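Local coordinates for INSIG protein homolog (Mycobacterium vanbaalenii PYR-1, PDB 4XU6) that binds diacylglycerol in the membrane as a homotrimeric, six-helix mycobacterial relative of the Insig sterol sensors, at residues Gly30-Thr36 against Gly146-His151; Glu139-Val143 against Leu157-Ala161; Val104-Ala109 against Pro162-Leu167; Ala125-Ile131 against Tyr168-Val173. All blocks are in the same frame, centred on the assembly; numbering follows the deposited sequence.

Interaction 1 of 4, residues Gly30-Thr36 against Gly146-His151; sequences GTTVYHT and GVFAYH. With BOG (octyl beta-D-glucopyranoside), chain C; TDA (N-tridecanoic acid), chain E.
Strands 32-34 and 148-150 pair antiparallel, their axes 4.7 Å apart at 166°. T32-Y150 and Y34-F148 are non-hydrogen-bonded pairs (CA-CA 4.4 and 4.1 Å), with V33-A149 the hydrogen-bonded pair between them (CA-CA 5.5 Å). Four backbone hydrogen bonds set this register: H151 N to T31 O and H35 N to V147 O (2.8 Å each), V33 N to A149 O and A149 N to V33 O (2.9 Å each). Each strand follows a helix closed by a Schellman motif, G30 and G146 having positive phi. T32, Y34, F148 and Y150 share one face. T32 (chi1 p) sets CG2 over the Y150 ring (chi1 m), a CH-pi contact 3.6 Å from its centroid and 17° off the normal. Y150, a diacylglycerol-binding residue, brings OH 3.0 Å from O21 of the chain E tridecanoic acid; E139 OE1 hydrogen-bonds the same hydroxyl. T36 OG1 hydrogen-bonds BOG O6 (2.6 Å). The sheet joins the ends of helices 5-29 and 122-144, T32 packing on H26 and F148 on L142.

Interaction 2 of 4, residues Glu139-Val143 against Leu157-Ala161; sequences EIALV and LFGVA. With TDA (N-tridecanoic acid), chain E.
A type I' beta turn, L157 to V160, leans on the last turns of transmembrane helix 122-144. L157 N to V160 O (2.7 Å) and V160 N to L157 O (3.1 Å) close it. I140 and V160 are the nearest CA pair, 6.2 Å apart. I140, the residue with the largest buried area, has an m,t rotamer that carries its end nearer the turn: CG1 lies 3.7 Å from V160 CG2, and CD1 3.9 Å from F158 CB. V160 (m) points its CA-CB bond at the helix and sets CG1 3.9 Å from both E139 CB and V143 CG2. V143 (t) also meets G159 (phi/psi 99/-12°), where a CB would come within 3.4 Å of V143 CG1 and jam against the preceding carbonyl. E139 lines the lipid pocket: its OE2 is 3.0 Å from C21 of the chain E tridecanoic acid, and Y150 and Y168 hydrogen-bond its carboxylate. No direct hydrogen bond joins the segments; a water donates to I140 O at 2.8 Å and to F158 O at 2.7 Å.

Interaction 3 of 4, residues Val104-Ala109 against Pro162-Leu167; sequences VTALVA and PFLAPL. Unlike the reference sequence in segment 104-109: A109 (reference Cys).
V104, with chi1 t, opens the contact from helix 101-119 by placing CG1 4.0 Å from F163 CD2. F163 has chi1 p; its ring leads away from helix 101-119, and its side chain comes about 4 Å from those of H26 and Y150, both diacylglycerol-binding residues. T105 stands opposite F163 at a CA-CA distance of 4.8 Å. Its chi1 is m, its OG1 lies 3.7 Å from P162 CB, and a water bridges the segments by donating to T105 OG1 (2.9 Å) and accepting from F163 N (2.9 Å). T105 OG1 is also hydrogen-bonded to V101 O. These contacts place P162 (phi/psi -56/-30°), F163 (-63/-16°) and the start of the last transmembrane helix, 164-184, beside helix 101-119 in the membrane bundle, through mainly apolar side chains with no direct hydrogen bond. A106 points away, and A106 and L107 pack on V91 and T92 of a neighbouring subunit. V108 (chi1 t) enters between F163 and P166: CG2 is 3.8 Å from F163 CB, and CG1 is 3.6 Å from P166 CG and 4.2 Å from L167 CB. A109, where the reference sequence has Cys, lies 5.1 Å from P166 between CA atoms, and its CA comes within 3.6 Å of P166 CB.

Interaction 4 of 4, residues Ala125-Ile131 against Tyr168-Val173; sequences AAAGVVI and YFAFGV. Unlike the reference sequence in segment 125-131: A127 (reference Cys). With TDA (N-tridecanoic acid), chain E; TDA (N-tridecanoic acid), chain F.
This is a buried, close helix-helix crossing between transmembrane helices 122-144 and 164-184, its centre about 8 Å from the centre of the chain. The axes of the short segments approach to 6.9 Å, and their directions make an angle of 138°. G128 and G172 meet at the crossing with their CA atoms 4.0 Å apart. An ideal CB on G128 would lie 2.7 Å from F169 CD1, and one on G172 2.7 Å from G128 CA; both would clash. Such a glycine-glycine contact lets membrane helices touch backbone to backbone, and here F169 CA makes a CA-H...O contact with G128 O (3.5 Å). F169 (chi1 t) flanks the crossing, with CD1 3.4 Å from G128 C and CE1 4.2 Å from V129 CG2. I131 (t,p) packs CG1 3.7 Å from Y168 CD1 and 4.0 Å from F171 CD2. Both rings line the lipid pocket: F171 CD1 is 3.4 Å from C28 of the chain E tridecanoic acid, and Y168 OH, hydrogen-bonded to E139, is 3.4 Å from C25 of the chain F molecule.

In the fold
E139 ties three of the contacts together at the head of the lipid pocket. Its OE1 lies 2.5 Å from Y150 OH of interaction 1, and its OE2 lies 2.6 Å from Y168 OH of interaction 4, both probable hydrogen bonds. Interaction 3 reaches the same point through L164, whose CD1 is 3.4 Å from E139 OE1 and 3.3 Å from Y150 OH. The centres of interactions 1 and 4 are about 24 Å apart, on opposite sides of the chain's centre, yet both touch the chain E tridecanoic acid, near its carboxylate in the first and along its chain in the second. Interactions 3 and 4 use successive parts of helix 164-184, and interaction 2 is nested within the loops each closes.

Interaction 1 of 4, residues Gly30-Thr36 against Gly146-His151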
# COMPACT_ATOMS: atom_id res chain seq x y z
N GLY A 30 -20.47 3.04 -7.87
CA GLY A 30 -20.93 2.74 -9.22
C GLY A 30 -20.06 1.74 -9.97
O GLY A 30 -20.16 1.62 -11.20
N THR A 31 -19.20 1.03 -9.25
CA THR A 31 -18.38 -0.01 -9.87
C THR A 31 -19.31 -1.11 -10.39
O THR A 31 -19.09 -1.66 -11.47
CB THR A 31 -17.38 -0.63 -8.86
OG1 THR A 31 -16.53 0.40 -8.33
CG2 THR A 31 -16.52 -1.72 -9.53
N THR A 32 -20.32 -1.44 -9.59
CA THR A 32 -21.32 -2.43 -9.98
C THR A 32 -22.71 -1.86 -9.71
O THR A 32 -22.85 -0.89 -8.95
CB THR A 32 -21.20 -3.75 -9.20
OG1 THR A 32 -21.31 -3.49 -7.78
CG2 THR A 32 -19.86 -4.45 -9.49
N VAL A 33 -23.72 -2.47 -10.33
CA VAL A 33 -25.12 -2.11 -10.11
C VAL A 33 -25.92 -3.40 -10.08
O VAL A 33 -25.78 -4.22 -10.99
CB VAL A 33 -25.69 -1.28 -11.29
CG1 VAL A 33 -27.17 -0.95 -11.05
CG2 VAL A 33 -24.89 -0.01 -11.51
N TYR A 34 -26.76 -3.59 -9.07
CA TYR A 34 -27.61 -4.78 -9.04
C TYR A 34 -28.93 -4.59 -9.81
O TYR A 34 -29.47 -3.48 -9.87
CB TYR A 34 -27.92 -5.21 -7.61
CG TYR A 34 -26.77 -5.91 -6.92
CD1 TYR A 34 -26.49 -7.25 -7.18
CD2 TYR A 34 -25.97 -5.24 -6.00
CE1 TYR A 34 -25.45 -7.90 -6.56
CE2 TYR A 34 -24.91 -5.89 -5.36
CZ TYR A 34 -24.66 -7.22 -5.65
OH TYR A 34 -23.62 -7.89 -5.04
N HIS A 35 -29.41 -5.67 -10.41
CA HIS A 35 -30.69 -5.65 -11.12
C HIS A 35 -31.54 -6.83 -10.66
O HIS A 35 -32.02 -7.61 -11.49
CB HIS A 35 -30.47 -5.77 -12.63
CG HIS A 35 -29.61 -4.68 -13.21
ND1 HIS A 35 -30.00 -3.36 -13.24
CD2 HIS A 35 -28.38 -4.73 -13.77
CE1 HIS A 35 -29.04 -2.64 -13.80
NE2 HIS A 35 -28.05 -3.45 -14.13
N THR A 36 -31.70 -6.99 -9.35
CA THR A 36 -32.47 -8.10 -8.80
C THR A 36 -33.38 -7.70 -7.63
O THR A 36 -33.19 -8.11 -6.49
CB THR A 36 -31.55 -9.28 -8.42
OG1 THR A 36 -32.33 -10.30 -7.79
CG2 THR A 36 -30.41 -8.83 -7.48
N GLY A 146 -28.15 -11.33 -16.06
CA GLY A 146 -28.75 -10.03 -15.82
C GLY A 146 -28.95 -9.70 -14.35
O GLY A 146 -29.67 -8.76 -14.00
N VAL A 147 -28.29 -10.46 -13.48
CA VAL A 147 -28.44 -10.29 -12.03
C VAL A 147 -27.82 -8.97 -11.55
O VAL A 147 -28.38 -8.27 -10.70
CB VAL A 147 -27.83 -11.49 -11.27
CG1 VAL A 147 -27.82 -11.24 -9.77
CG2 VAL A 147 -28.60 -12.76 -11.59
N PHE A 148 -26.64 -8.65 -12.08
CA PHE A 148 -26.01 -7.36 -11.85
C PHE A 148 -25.11 -7.04 -13.03
O PHE A 148 -24.97 -7.86 -13.94
CB PHE A 148 -25.23 -7.35 -10.51
CG PHE A 148 -23.95 -8.18 -10.51
CD1 PHE A 148 -24.00 -9.56 -10.40
CD2 PHE A 148 -22.70 -7.56 -10.56
CE1 PHE A 148 -22.83 -10.32 -10.37
CE2 PHE A 148 -21.52 -8.31 -10.54
CZ PHE A 148 -21.59 -9.70 -10.45
N ALA A 149 -24.54 -5.85 -13.06
CA ALA A 149 -23.61 -5.51 -14.13
C ALA A 149 -22.45 -4.68 -13.58
O ALA A 149 -22.59 -4.02 -12.55
CB ALA A 149 -24.33 -4.75 -15.24
N TYR A 150 -21.33 -4.71 -14.29
CA TYR A 150 -20.21 -3.82 -13.97
C TYR A 150 -20.35 -2.51 -14.73
O TYR A 150 -21.03 -2.44 -15.76
CB TYR A 150 -18.86 -4.49 -14.27
CG TYR A 150 -18.39 -5.37 -13.14
CD1 TYR A 150 -18.88 -6.67 -12.99
CD2 TYR A 150 -17.47 -4.91 -12.20
CE1 TYR A 150 -18.46 -7.47 -11.94
CE2 TYR A 150 -17.04 -5.70 -11.16
CZ TYR A 150 -17.54 -6.99 -11.03
OH TYR A 150 -17.14 -7.78 -9.98
N HIS A 151 -19.74 -1.46 -14.20
CA HIS A 151 -19.61 -0.19 -14.91
C HIS A 151 -18.96 -0.48 -16.26
O HIS A 151 -18.10 -1.36 -16.36
CB HIS A 151 -18.74 0.77 -14.10
CG HIS A 151 -18.75 2.17 -14.61
ND1 HIS A 151 -17.89 2.61 -15.59
CD2 HIS A 151 -19.51 3.24 -14.27
CE1 HIS A 151 -18.12 3.89 -15.84
NE2 HIS A 151 -19.11 4.29 -15.05
C1 BOG C . -32.65 -16.07 -6.29
O1 BOG C . -32.59 -16.49 -4.93
C2 BOG C . -34.09 -15.73 -6.66
O2 BOG C . -34.92 -16.88 -6.45
C3 BOG C . -34.12 -15.31 -8.12
O3 BOG C . -35.46 -15.01 -8.52
C4 BOG C . -33.24 -14.08 -8.28
O4 BOG C . -33.23 -13.67 -9.65
C5 BOG C . -31.82 -14.40 -7.83
O5 BOG C . -31.79 -14.94 -6.49
C6 BOG C . -30.93 -13.16 -7.91
O6 BOG C . -31.15 -12.32 -6.77
C1' BOG C . -31.48 -17.36 -4.70
C2' BOG C . -31.42 -17.67 -3.21
C3' BOG C . -30.58 -18.92 -2.97
C4' BOG C . -30.33 -19.14 -1.49
C5' BOG C . -28.89 -19.57 -1.27
C6' BOG C . -27.96 -18.59 -1.97
C7' BOG C . -26.52 -19.09 -2.06
C8' BOG C . -26.14 -19.90 -0.84
O21 TDA E . -16.49 -7.78 -7.01
O22 TDA E . -18.62 -8.72 -7.04
C21 TDA E . -17.49 -8.75 -6.56
C22 TDA E . -17.17 -9.74 -5.48
C23 TDA E . -15.66 -9.84 -5.25
C24 TDA E . -15.34 -10.72 -4.03
C25 TDA E . -13.84 -10.92 -3.87
C26 TDA E . -13.50 -11.78 -2.65
C27 TDA E . -13.83 -10.98 -1.39
C28 TDA E . -13.50 -11.74 -0.13
C29 TDA E . -14.00 -10.96 1.07
C30 TDA E . -13.60 -11.71 2.33
C31 TDA E . -12.09 -11.68 2.49
C32 TDA E . -11.68 -12.26 3.84
C33 TDA E . -10.24 -12.77 3.80

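Interaction 2 of 4, residues Glu139-Val143 against Leu157-Ala161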
# COMPACT_ATOMS: atom_id res chain seq x y z
N GLU A 139 -19.24 -14.91 -11.41
CA GLU A 139 -19.67 -13.54 -11.71
C GLU A 139 -20.06 -13.37 -13.18
O GLU A 139 -21.05 -12.70 -13.49
CB GLU A 139 -18.58 -12.53 -11.32
CG GLU A 139 -18.35 -12.46 -9.81
CD GLU A 139 -17.83 -11.12 -9.36
OE1 GLU A 139 -18.17 -10.10 -9.99
OE2 GLU A 139 -17.07 -11.09 -8.37
N ILE A 140 -19.28 -13.96 -14.07
CA ILE A 140 -19.58 -13.86 -15.50
C ILE A 140 -20.96 -14.46 -15.81
O ILE A 140 -21.74 -13.89 -16.57
CB ILE A 140 -18.47 -14.51 -16.36
CG1 ILE A 140 -17.22 -13.63 -16.38
CG2 ILE A 140 -18.96 -14.77 -17.79
CD1 ILE A 140 -15.93 -14.39 -16.76
N ALA A 141 -21.25 -15.61 -15.20
CA ALA A 141 -22.55 -16.25 -15.37
C ALA A 141 -23.69 -15.39 -14.82
O ALA A 141 -24.74 -15.25 -15.44
CB ALA A 141 -22.57 -17.62 -14.71
N LEU A 142 -23.48 -14.83 -13.62
CA LEU A 142 -24.49 -13.97 -13.00
C LEU A 142 -24.77 -12.71 -13.82
O LEU A 142 -25.91 -12.28 -13.95
CB LEU A 142 -24.08 -13.61 -11.56
CG LEU A 142 -24.21 -14.72 -10.52
CD1 LEU A 142 -23.53 -14.34 -9.22
CD2 LEU A 142 -25.66 -15.08 -10.25
N VAL A 143 -23.71 -12.13 -14.38
CA VAL A 143 -23.86 -10.97 -15.25
C VAL A 143 -24.60 -11.31 -16.55
O VAL A 143 -25.46 -10.55 -16.99
CB VAL A 143 -22.49 -10.32 -15.55
CG1 VAL A 143 -22.60 -9.33 -16.69
CG2 VAL A 143 -21.95 -9.63 -14.28
N LEU A 157 -13.46 -8.29 -18.82
CA LEU A 157 -13.31 -9.75 -18.74
C LEU A 157 -14.67 -10.43 -18.91
O LEU A 157 -15.28 -10.85 -17.93
CB LEU A 157 -12.66 -10.16 -17.40
CG LEU A 157 -12.40 -11.65 -17.12
CD1 LEU A 157 -11.43 -12.24 -18.13
CD2 LEU A 157 -11.88 -11.89 -15.70
N PHE A 158 -15.13 -10.52 -20.15
CA PHE A 158 -16.44 -11.11 -20.45
C PHE A 158 -17.57 -10.53 -19.61
O PHE A 158 -18.41 -11.27 -19.10
CB PHE A 158 -16.40 -12.63 -20.26
CG PHE A 158 -15.32 -13.31 -21.04
CD1 PHE A 158 -15.39 -13.40 -22.43
CD2 PHE A 158 -14.23 -13.88 -20.39
CE1 PHE A 158 -14.40 -14.04 -23.15
CE2 PHE A 158 -13.23 -14.51 -21.10
CZ PHE A 158 -13.31 -14.59 -22.49
N GLY A 159 -17.57 -9.21 -19.46
CA GLY A 159 -18.63 -8.54 -18.72
C GLY A 159 -18.27 -8.19 -17.28
O GLY A 159 -18.99 -7.44 -16.63
N VAL A 160 -17.16 -8.73 -16.78
CA VAL A 160 -16.72 -8.40 -15.42
C VAL A 160 -15.32 -7.77 -15.39
O VAL A 160 -14.63 -7.70 -16.42
CB VAL A 160 -16.78 -9.63 -14.47
CG1 VAL A 160 -18.15 -10.30 -14.53
CG2 VAL A 160 -15.66 -10.64 -14.79
N ALA A 161 -14.89 -7.30 -14.22
CA ALA A 161 -13.61 -6.59 -14.14
C ALA A 161 -12.42 -7.54 -14.15
O ALA A 161 -12.40 -8.53 -13.42
CB ALA A 161 -13.57 -5.70 -12.91
O21 TDA E . -16.49 -7.78 -7.01
O22 TDA E . -18.62 -8.72 -7.04
C21 TDA E . -17.49 -8.75 -6.56
C22 TDA E . -17.17 -9.74 -5.48
C23 TDA E . -15.66 -9.84 -5.25
C24 TDA E . -15.34 -10.72 -4.03
C25 TDA E . -13.84 -10.92 -3.87
C26 TDA E . -13.50 -11.78 -2.65
C27 TDA E . -13.83 -10.98 -1.39
C28 TDA E . -13.50 -11.74 -0.13
C29 TDA E . -14.00 -10.96 1.07
C30 TDA E . -13.60 -11.71 2.33
C31 TDA E . -12.09 -11.68 2.49
C32 TDA E . -11.68 -12.26 3.84
C33 TDA E . -10.24 -12.77 3.80
O HOH W 1 -20.96 -12.08 -18.56

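Interaction 3 of 4, residues Val104-Ala109 against Pro162-Leu167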
# COMPACT_ATOMS: atom_id res chain seq x y z
N VAL A 104 -5.07 -0.11 -13.45
CA VAL A 104 -5.94 -0.63 -12.38
C VAL A 104 -5.66 -2.11 -12.11
O VAL A 104 -5.47 -2.52 -10.96
CB VAL A 104 -7.44 -0.44 -12.73
CG1 VAL A 104 -8.33 -1.21 -11.77
CG2 VAL A 104 -7.81 1.05 -12.73
N THR A 105 -5.63 -2.91 -13.16
CA THR A 105 -5.40 -4.34 -13.00
C THR A 105 -3.99 -4.63 -12.47
O THR A 105 -3.79 -5.53 -11.64
CB THR A 105 -5.66 -5.09 -14.32
OG1 THR A 105 -6.91 -4.64 -14.87
CG2 THR A 105 -5.71 -6.58 -14.08
N ALA A 106 -3.00 -3.87 -12.95
CA ALA A 106 -1.62 -4.06 -12.48
C ALA A 106 -1.50 -3.73 -10.99
O ALA A 106 -0.77 -4.40 -10.25
CB ALA A 106 -0.66 -3.19 -13.29
N LEU A 107 -2.22 -2.70 -10.54
CA LEU A 107 -2.15 -2.31 -9.13
C LEU A 107 -2.68 -3.44 -8.24
O LEU A 107 -2.05 -3.79 -7.25
CB LEU A 107 -2.93 -1.01 -8.89
CG LEU A 107 -3.01 -0.56 -7.43
CD1 LEU A 107 -1.61 -0.31 -6.86
CD2 LEU A 107 -3.89 0.69 -7.29
N VAL A 108 -3.83 -4.00 -8.60
CA VAL A 108 -4.42 -5.10 -7.85
C VAL A 108 -3.53 -6.34 -7.89
O VAL A 108 -3.33 -7.01 -6.87
CB VAL A 108 -5.84 -5.42 -8.35
CG1 VAL A 108 -6.47 -6.55 -7.52
CG2 VAL A 108 -6.70 -4.16 -8.29
N ALA A 109 -2.97 -6.64 -9.06
CA ALA A 109 -2.03 -7.77 -9.16
C ALA A 109 -0.80 -7.58 -8.28
O ALA A 109 -0.29 -8.53 -7.71
CB ALA A 109 -1.63 -8.01 -10.62
N PRO A 162 -11.41 -7.24 -14.98
CA PRO A 162 -10.17 -8.03 -14.98
C PRO A 162 -9.51 -8.08 -13.60
O PRO A 162 -8.88 -9.09 -13.28
CB PRO A 162 -9.28 -7.29 -15.99
CG PRO A 162 -10.29 -6.69 -16.98
CD PRO A 162 -11.47 -6.28 -16.10
N PHE A 163 -9.68 -7.03 -12.78
CA PHE A 163 -9.09 -7.03 -11.44
C PHE A 163 -9.62 -8.13 -10.52
O PHE A 163 -9.02 -8.42 -9.49
CB PHE A 163 -9.15 -5.64 -10.75
CG PHE A 163 -10.55 -5.16 -10.41
CD1 PHE A 163 -11.33 -5.81 -9.44
CD2 PHE A 163 -11.05 -4.01 -11.00
CE1 PHE A 163 -12.61 -5.34 -9.11
CE2 PHE A 163 -12.32 -3.52 -10.68
CZ PHE A 163 -13.10 -4.19 -9.73
N LEU A 164 -10.75 -8.75 -10.88
CA LEU A 164 -11.28 -9.86 -10.09
C LEU A 164 -10.29 -11.00 -9.98
O LEU A 164 -10.22 -11.67 -8.96
CB LEU A 164 -12.59 -10.38 -10.67
CG LEU A 164 -13.77 -9.42 -10.57
CD1 LEU A 164 -15.01 -10.05 -11.22
CD2 LEU A 164 -14.06 -9.06 -9.12
N ALA A 165 -9.52 -11.25 -11.04
CA ALA A 165 -8.60 -12.37 -10.99
C ALA A 165 -7.56 -12.22 -9.86
O ALA A 165 -7.46 -13.11 -9.01
CB ALA A 165 -7.94 -12.63 -12.37
N PRO A 166 -6.80 -11.10 -9.81
CA PRO A 166 -5.90 -11.02 -8.66
C PRO A 166 -6.62 -10.75 -7.33
O PRO A 166 -6.09 -11.11 -6.28
CB PRO A 166 -4.96 -9.85 -9.02
CG PRO A 166 -5.70 -9.04 -10.04
CD PRO A 166 -6.52 -10.05 -10.81
N LEU A 167 -7.80 -10.13 -7.36
CA LEU A 167 -8.52 -9.90 -6.10
C LEU A 167 -8.93 -11.23 -5.47
O LEU A 167 -8.69 -11.46 -4.29
CB LEU A 167 -9.73 -8.97 -6.29
CG LEU A 167 -10.62 -8.71 -5.07
CD1 LEU A 167 -9.83 -8.11 -3.92
CD2 LEU A 167 -11.82 -7.81 -5.45
O HOH W 2 -9.64 -4.35 -13.95

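Interaction 4 of 4, residues Ala125-Ile131 against Tyr168-Val173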
# COMPACT_ATOMS: atom_id res chain seq x y z
N ALA A 125 -1.15 -20.54 -2.60
CA ALA A 125 -1.27 -20.06 -3.96
C ALA A 125 -2.20 -20.96 -4.77
O ALA A 125 -2.92 -20.48 -5.64
CB ALA A 125 0.09 -19.97 -4.62
N ALA A 126 -2.18 -22.26 -4.49
CA ALA A 126 -3.05 -23.20 -5.20
C ALA A 126 -4.52 -22.87 -4.93
O ALA A 126 -5.33 -22.81 -5.85
CB ALA A 126 -2.73 -24.65 -4.78
N ALA A 127 -4.84 -22.65 -3.66
CA ALA A 127 -6.19 -22.23 -3.26
C ALA A 127 -6.52 -20.90 -3.93
O ALA A 127 -7.63 -20.70 -4.43
CB ALA A 127 -6.27 -22.11 -1.74
N GLY A 128 -5.54 -20.00 -3.96
CA GLY A 128 -5.69 -18.74 -4.66
C GLY A 128 -6.07 -18.91 -6.13
O GLY A 128 -6.97 -18.22 -6.62
N VAL A 129 -5.41 -19.82 -6.83
CA VAL A 129 -5.71 -20.06 -8.24
C VAL A 129 -7.12 -20.63 -8.44
O VAL A 129 -7.83 -20.23 -9.36
CB VAL A 129 -4.67 -21.01 -8.91
CG1 VAL A 129 -5.14 -21.42 -10.30
CG2 VAL A 129 -3.32 -20.32 -9.01
N VAL A 130 -7.51 -21.56 -7.57
CA VAL A 130 -8.84 -22.17 -7.65
C VAL A 130 -9.96 -21.12 -7.66
O VAL A 130 -10.82 -21.14 -8.54
CB VAL A 130 -9.06 -23.19 -6.50
CG1 VAL A 130 -10.51 -23.66 -6.47
CG2 VAL A 130 -8.11 -24.39 -6.66
N ILE A 131 -9.93 -20.19 -6.71
CA ILE A 131 -10.97 -19.16 -6.60
C ILE A 131 -10.75 -18.01 -7.61
O ILE A 131 -11.71 -17.35 -8.03
CB ILE A 131 -11.11 -18.66 -5.14
CG1 ILE A 131 -12.38 -17.80 -4.97
CG2 ILE A 131 -9.86 -17.90 -4.69
CD1 ILE A 131 -13.66 -18.60 -5.11
N TYR A 168 -9.55 -12.11 -6.26
CA TYR A 168 -9.93 -13.43 -5.77
C TYR A 168 -8.70 -14.25 -5.38
O TYR A 168 -8.72 -14.98 -4.39
CB TYR A 168 -10.77 -14.19 -6.81
CG TYR A 168 -12.26 -13.85 -6.79
CD1 TYR A 168 -13.07 -14.28 -5.74
CD2 TYR A 168 -12.85 -13.12 -7.82
CE1 TYR A 168 -14.43 -13.98 -5.70
CE2 TYR A 168 -14.23 -12.81 -7.80
CZ TYR A 168 -15.00 -13.25 -6.73
OH TYR A 168 -16.36 -12.97 -6.67
N PHE A 169 -7.62 -14.12 -6.15
CA PHE A 169 -6.40 -14.85 -5.81
C PHE A 169 -5.93 -14.51 -4.39
O PHE A 169 -5.65 -15.39 -3.59
CB PHE A 169 -5.29 -14.57 -6.83
CG PHE A 169 -3.96 -15.20 -6.45
CD1 PHE A 169 -3.69 -16.53 -6.77
CD2 PHE A 169 -3.01 -14.48 -5.73
CE1 PHE A 169 -2.48 -17.12 -6.41
CE2 PHE A 169 -1.80 -15.05 -5.37
CZ PHE A 169 -1.53 -16.38 -5.70
N ALA A 170 -5.84 -13.21 -4.09
CA ALA A 170 -5.44 -12.77 -2.76
C ALA A 170 -6.40 -13.27 -1.69
O ALA A 170 -5.99 -13.68 -0.62
CB ALA A 170 -5.33 -11.23 -2.71
N PHE A 171 -7.70 -13.22 -1.99
CA PHE A 171 -8.72 -13.79 -1.11
C PHE A 171 -8.42 -15.27 -0.79
O PHE A 171 -8.40 -15.68 0.38
CB PHE A 171 -10.11 -13.58 -1.75
CG PHE A 171 -11.22 -14.40 -1.13
CD1 PHE A 171 -11.43 -14.41 0.25
CD2 PHE A 171 -12.08 -15.13 -1.94
CE1 PHE A 171 -12.47 -15.17 0.81
CE2 PHE A 171 -13.13 -15.88 -1.40
CZ PHE A 171 -13.33 -15.89 -0.03
N GLY A 172 -8.19 -16.08 -1.82
CA GLY A 172 -7.87 -17.49 -1.61
C GLY A 172 -6.62 -17.72 -0.76
O GLY A 172 -6.60 -18.59 0.12
N VAL A 173 -5.56 -16.96 -1.03
CA VAL A 173 -4.35 -17.06 -0.22
C VAL A 173 -4.63 -16.81 1.27
O VAL A 173 -4.15 -17.53 2.16
CB VAL A 173 -3.27 -16.06 -0.70
CG1 VAL A 173 -2.10 -16.00 0.28
CG2 VAL A 173 -2.80 -16.44 -2.10
O21 TDA E . -16.49 -7.78 -7.01
O22 TDA E . -18.62 -8.72 -7.04
C21 TDA E . -17.49 -8.75 -6.56
C22 TDA E . -17.17 -9.74 -5.48
C23 TDA E . -15.66 -9.84 -5.25
C24 TDA E . -15.34 -10.72 -4.03
C25 TDA E . -13.84 -10.92 -3.87
C26 TDA E . -13.50 -11.78 -2.65
C27 TDA E . -13.83 -10.98 -1.39
C28 TDA E . -13.50 -11.74 -0.13
C29 TDA E . -14.00 -10.96 1.07
C30 TDA E . -13.60 -11.71 2.33
C31 TDA E . -12.09 -11.68 2.49
C32 TDA E . -11.68 -12.26 3.84
C33 TDA E . -10.24 -12.77 3.80
C21 TDA F . -21.27 -12.27 -7.06
C22 TDA F . -20.86 -13.71 -6.86
C23 TDA F . -19.68 -13.84 -5.91
C24 TDA F . -19.22 -15.30 -5.84
C25 TDA F . -18.00 -15.47 -4.95
C26 TDA F . -17.31 -16.81 -5.20
C27 TDA F . -18.31 -17.96 -5.11
C28 TDA F . -17.67 -19.27 -5.55
C29 TDA F . -17.83 -20.31 -4.45
C30 TDA F . -19.30 -20.57 -4.17
C31 TDA F . -19.46 -21.22 -2.80
C32 TDA F . -18.49 -22.39 -2.64
C33 TDA F . -18.91 -23.29 -1.48